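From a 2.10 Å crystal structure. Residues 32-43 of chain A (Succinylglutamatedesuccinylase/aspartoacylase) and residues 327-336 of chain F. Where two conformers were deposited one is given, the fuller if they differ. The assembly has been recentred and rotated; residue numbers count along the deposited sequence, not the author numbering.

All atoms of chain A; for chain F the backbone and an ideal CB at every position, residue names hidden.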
# COMPACT_ATOMS: atom_id res chain seq x y z
N SER A 32 -4.88 14.71 11.78
CA SER A 32 -5.67 14.92 10.58
C SER A 32 -5.76 13.66 9.71
O SER A 32 -4.74 13.16 9.24
CB SER A 32 -5.04 16.08 9.80
OG SER A 32 -5.87 16.52 8.73
N ARG A 33 -6.98 13.13 9.54
CA ARG A 33 -7.26 11.98 8.67
C ARG A 33 -8.17 12.44 7.50
O ARG A 33 -8.85 13.46 7.60
CB ARG A 33 -7.92 10.84 9.48
CG ARG A 33 -6.96 9.98 10.39
CD ARG A 33 -7.64 8.98 11.41
NE ARG A 33 -9.10 8.71 11.26
CZ ARG A 33 -10.01 8.99 12.21
NH1 ARG A 33 -9.63 9.55 13.35
NH2 ARG A 33 -11.31 8.75 12.03
N ASN A 34 -8.20 11.67 6.42
CA ASN A 34 -9.11 11.99 5.32
C ASN A 34 -10.60 12.08 5.69
O ASN A 34 -11.29 12.94 5.17
CB ASN A 34 -8.91 11.03 4.15
CG ASN A 34 -7.71 11.41 3.32
OD1 ASN A 34 -7.36 12.59 3.17
ND2 ASN A 34 -7.06 10.40 2.77
N ASN A 35 -11.10 11.21 6.57
CA ASN A 35 -12.47 11.36 7.07
C ASN A 35 -12.61 11.89 8.51
O ASN A 35 -13.69 11.83 9.13
CB ASN A 35 -13.27 10.08 6.86
CG ASN A 35 -12.81 8.97 7.72
OD1 ASN A 35 -11.76 9.06 8.37
ND2 ASN A 35 -13.61 7.91 7.78
N SER A 36 -11.53 12.46 9.01
CA SER A 36 -11.54 13.14 10.30
C SER A 36 -10.45 14.21 10.31
O SER A 36 -9.34 14.00 10.86
CB SER A 36 -11.34 12.14 11.45
OG SER A 36 -11.47 12.82 12.70
N GLY A 37 -10.75 15.36 9.71
CA GLY A 37 -9.77 16.42 9.53
C GLY A 37 -9.29 17.00 10.85
O GLY A 37 -8.14 17.42 10.96
N TRP A 38 -10.20 16.98 11.85
CA TRP A 38 -10.00 17.56 13.18
C TRP A 38 -9.90 16.44 14.22
O TRP A 38 -10.28 16.64 15.36
CB TRP A 38 -11.21 18.45 13.56
CG TRP A 38 -11.26 19.82 12.92
CD1 TRP A 38 -10.43 20.29 11.92
CD2 TRP A 38 -12.18 20.89 13.20
NE1 TRP A 38 -10.78 21.57 11.59
CE2 TRP A 38 -11.85 21.97 12.35
CE3 TRP A 38 -13.26 21.04 14.10
CZ2 TRP A 38 -12.54 23.19 12.37
CZ3 TRP A 38 -13.95 22.25 14.11
CH2 TRP A 38 -13.59 23.31 13.25
N GLY A 39 -9.44 15.27 13.82
CA GLY A 39 -9.32 14.12 14.72
C GLY A 39 -8.22 14.32 15.74
O GLY A 39 -7.34 15.19 15.57
N THR A 40 -8.25 13.51 16.80
CA THR A 40 -7.27 13.60 17.89
C THR A 40 -6.86 12.19 18.34
O THR A 40 -7.66 11.24 18.25
CB THR A 40 -7.80 14.38 19.16
OG1 THR A 40 -8.82 13.62 19.82
CG2 THR A 40 -8.39 15.75 18.84
N VAL A 41 -5.63 12.03 18.81
CA VAL A 41 -5.27 10.81 19.51
C VAL A 41 -5.05 11.16 20.99
O VAL A 41 -4.33 12.11 21.33
CB VAL A 41 -4.05 10.12 18.82
CG1 VAL A 41 -2.95 11.04 18.74
CG2 VAL A 41 -3.60 8.89 19.58
N GLU A 42 -5.68 10.40 21.88
CA GLU A 42 -5.54 10.59 23.32
C GLU A 42 -4.36 9.80 23.87
O GLU A 42 -4.29 8.56 23.75
CB GLU A 42 -6.84 10.18 24.03
CG GLU A 42 -7.98 11.18 23.77
CD GLU A 42 -9.38 10.69 24.16
OE1 GLU A 42 -9.56 9.54 24.62
OE2 GLU A 42 -10.33 11.47 23.97
N ILE A 43 -3.45 10.53 24.51
CA ILE A 43 -2.24 9.95 25.05
C ILE A 43 -2.41 9.94 26.58
O ILE A 43 -2.42 11.00 27.21
CB ILE A 43 -0.97 10.77 24.68
CG1 ILE A 43 -0.92 11.16 23.20
CG2 ILE A 43 0.34 10.05 25.19
CD1 ILE A 43 -0.47 10.13 22.19
N UNK F 327 -17.27 6.14 13.70
CA UNK F 327 -16.47 7.22 14.20
C UNK F 327 -15.33 6.61 15.00
O UNK F 327 -15.44 5.46 15.44
CB UNK F 327 -17.30 8.19 15.04
N UNK F 328 -14.23 7.35 15.10
CA UNK F 328 -13.07 6.94 15.88
C UNK F 328 -13.07 7.70 17.20
O UNK F 328 -13.46 8.84 17.23
CB UNK F 328 -11.77 7.18 15.11
N UNK F 329 -12.70 7.04 18.30
CA UNK F 329 -12.46 7.74 19.57
C UNK F 329 -11.63 9.02 19.35
O UNK F 329 -10.63 9.01 18.61
CB UNK F 329 -11.75 6.81 20.56
N UNK F 330 -11.98 10.10 20.05
CA UNK F 330 -11.33 11.38 19.86
C UNK F 330 -11.89 12.18 18.68
O UNK F 330 -11.41 13.28 18.41
CB UNK F 330 -9.83 11.16 19.66
N UNK F 331 -12.87 11.64 17.93
CA UNK F 331 -13.51 12.45 16.85
C UNK F 331 -14.60 13.31 17.49
O UNK F 331 -15.26 12.83 18.41
CB UNK F 331 -14.10 11.56 15.75
N UNK F 332 -14.78 14.55 17.01
CA UNK F 332 -15.93 15.36 17.35
C UNK F 332 -17.06 14.77 16.51
O UNK F 332 -16.82 14.42 15.36
CB UNK F 332 -15.70 16.85 17.08
N UNK F 333 -18.25 14.66 17.07
CA UNK F 333 -19.44 14.25 16.27
C UNK F 333 -20.48 15.36 16.16
O UNK F 333 -21.52 15.18 15.52
CB UNK F 333 -20.09 13.01 16.89
N UNK F 334 -20.21 16.48 16.84
CA UNK F 334 -21.01 17.70 16.68
C UNK F 334 -20.22 18.87 17.23
O UNK F 334 -19.43 18.69 18.14
CB UNK F 334 -22.36 17.58 17.38
N UNK F 335 -20.40 20.04 16.61
CA UNK F 335 -19.83 21.32 17.08
C UNK F 335 -21.01 22.27 17.12
O UNK F 335 -21.72 22.44 16.11
CB UNK F 335 -18.70 21.84 16.18
N UNK F 336 -21.31 22.78 18.32
CA UNK F 336 -22.49 23.62 18.52
C UNK F 336 -22.04 25.09 18.52
O UNK F 336 -21.00 25.43 19.12
CB UNK F 336 -23.21 23.26 19.82

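At position 327 CA-to-CB points away from chain A, which therefore sets no preference; the residue is Val F327, and it makes no contact with this stretch.

Position 328 differs. Its CB points toward chain A, and the ideal CB lies 3.5 Å from Arg A33 NH2, so a small or polar side chain would suit, as might an acid. The residue is Thr F328, whose OG1 lies over one face of the guanidinium, 2.8 Å from Arg A33 NH2; the angle is too poor for a hydrogen bond.

At 329 CA-to-CB runs sideways, but the ideal CB is 5.4 Å from Glu A42 OE1, and a long side chain could reach that carboxylate. A basic residue, lysine or arginine, is the natural expectation. Arg F329 adopts an extended chain, t at chi1, chi2 and chi3, and forms a salt bridge: Arg F329 NE and NH2 donate to Glu A42 OE1 at 2.6 and 2.9 Å, with the carboxylate oxygen at the guanidinium edge. The carbonyl O of Arg F329 also receives a hydrogen bond of 2.6 Å from water 1, which donates to Thr A40 O at 2.9 Å as well.

Position 330 admits little choice. With phi/psi of 83/-2 in a type II turn, a CB would jam against the preceding carbonyl, and the ideal CB would also sit 2.6 Å from Thr A40 O, a clash. Both point to glycine, and Gly F330 is found. The carbonyl O of Gly F330 accepts a 3.0 Å hydrogen bond from Thr A40 OG1.

At 331 CA-to-CB runs sideways; the ideal CB is 4.2 Å from Ser A36 OG, and the guanidinium of Arg A33 is also near. A hydroxyl and a positive charge favour an acceptor, so aspartate or asparagine would fit, the charge favouring the acid. Asp F331 OD1 accepts a 2.6 Å hydrogen bond from Ser A36 OG and a weak one of 3.3 Å from Arg A33 NH1, the latter within a salt bridge. Water 2 donates to Asp F331 OD1 at 2.8 Å and accepts from Thr A40 N at 3.0 Å, while Asp F331 OD2 accepts from Thr F328 N at 2.9 Å, tying the acid to its own turn.

Positions 332, 333 and 334 find nothing of chain A within 5.5 Å of their ideal CB atoms, leaving many residues possible; they are Ala F332, Val F333 and Ala F334.

At 335 the CB turns toward chain A again, the ideal CB 5.2 Å from Trp A38 CZ3, which favours an apolar side chain. Val F335 places CG2 4.3 Å from Trp A38 CZ3. At 336 nothing of chain A lies within 5.5 Å of the ideal CB, so chain A sets no preference; the residue is Val F336.

Chain F 327-336: VTRGDAVAVV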
# COMPACT_ATOMS: atom_id res chain seq x y z
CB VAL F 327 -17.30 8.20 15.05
CG1 VAL F 327 -18.52 8.67 14.23
CG2 VAL F 327 -17.75 7.56 16.39
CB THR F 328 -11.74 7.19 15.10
OG1 THR F 328 -11.84 6.61 13.78
CG2 THR F 328 -10.50 6.60 15.85
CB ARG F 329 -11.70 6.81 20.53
CG ARG F 329 -11.09 7.48 21.76
CD ARG F 329 -10.45 6.41 22.67
NE ARG F 329 -9.83 7.02 23.86
CZ ARG F 329 -9.37 6.34 24.91
NH1 ARG F 329 -9.45 5.02 24.94
NH2 ARG F 329 -8.84 7.00 25.93
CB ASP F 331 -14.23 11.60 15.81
CG ASP F 331 -13.31 10.94 14.82
OD1 ASP F 331 -12.09 11.29 14.73
OD2 ASP F 331 -13.86 10.05 14.10
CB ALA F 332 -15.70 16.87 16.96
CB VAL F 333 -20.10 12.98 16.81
CG1 VAL F 333 -19.13 11.78 16.73
CG2 VAL F 333 -20.62 13.21 18.25
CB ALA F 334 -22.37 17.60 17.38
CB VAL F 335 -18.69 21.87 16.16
CG1 VAL F 335 -18.11 23.16 16.71
CG2 VAL F 335 -17.54 20.86 15.98
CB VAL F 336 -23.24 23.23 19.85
CG1 VAL F 336 -24.30 24.26 20.24
CG2 VAL F 336 -23.88 21.83 19.76
O HOH W 1 -8.17 8.42 18.28
O HOH W 2 -9.95 11.08 16.45
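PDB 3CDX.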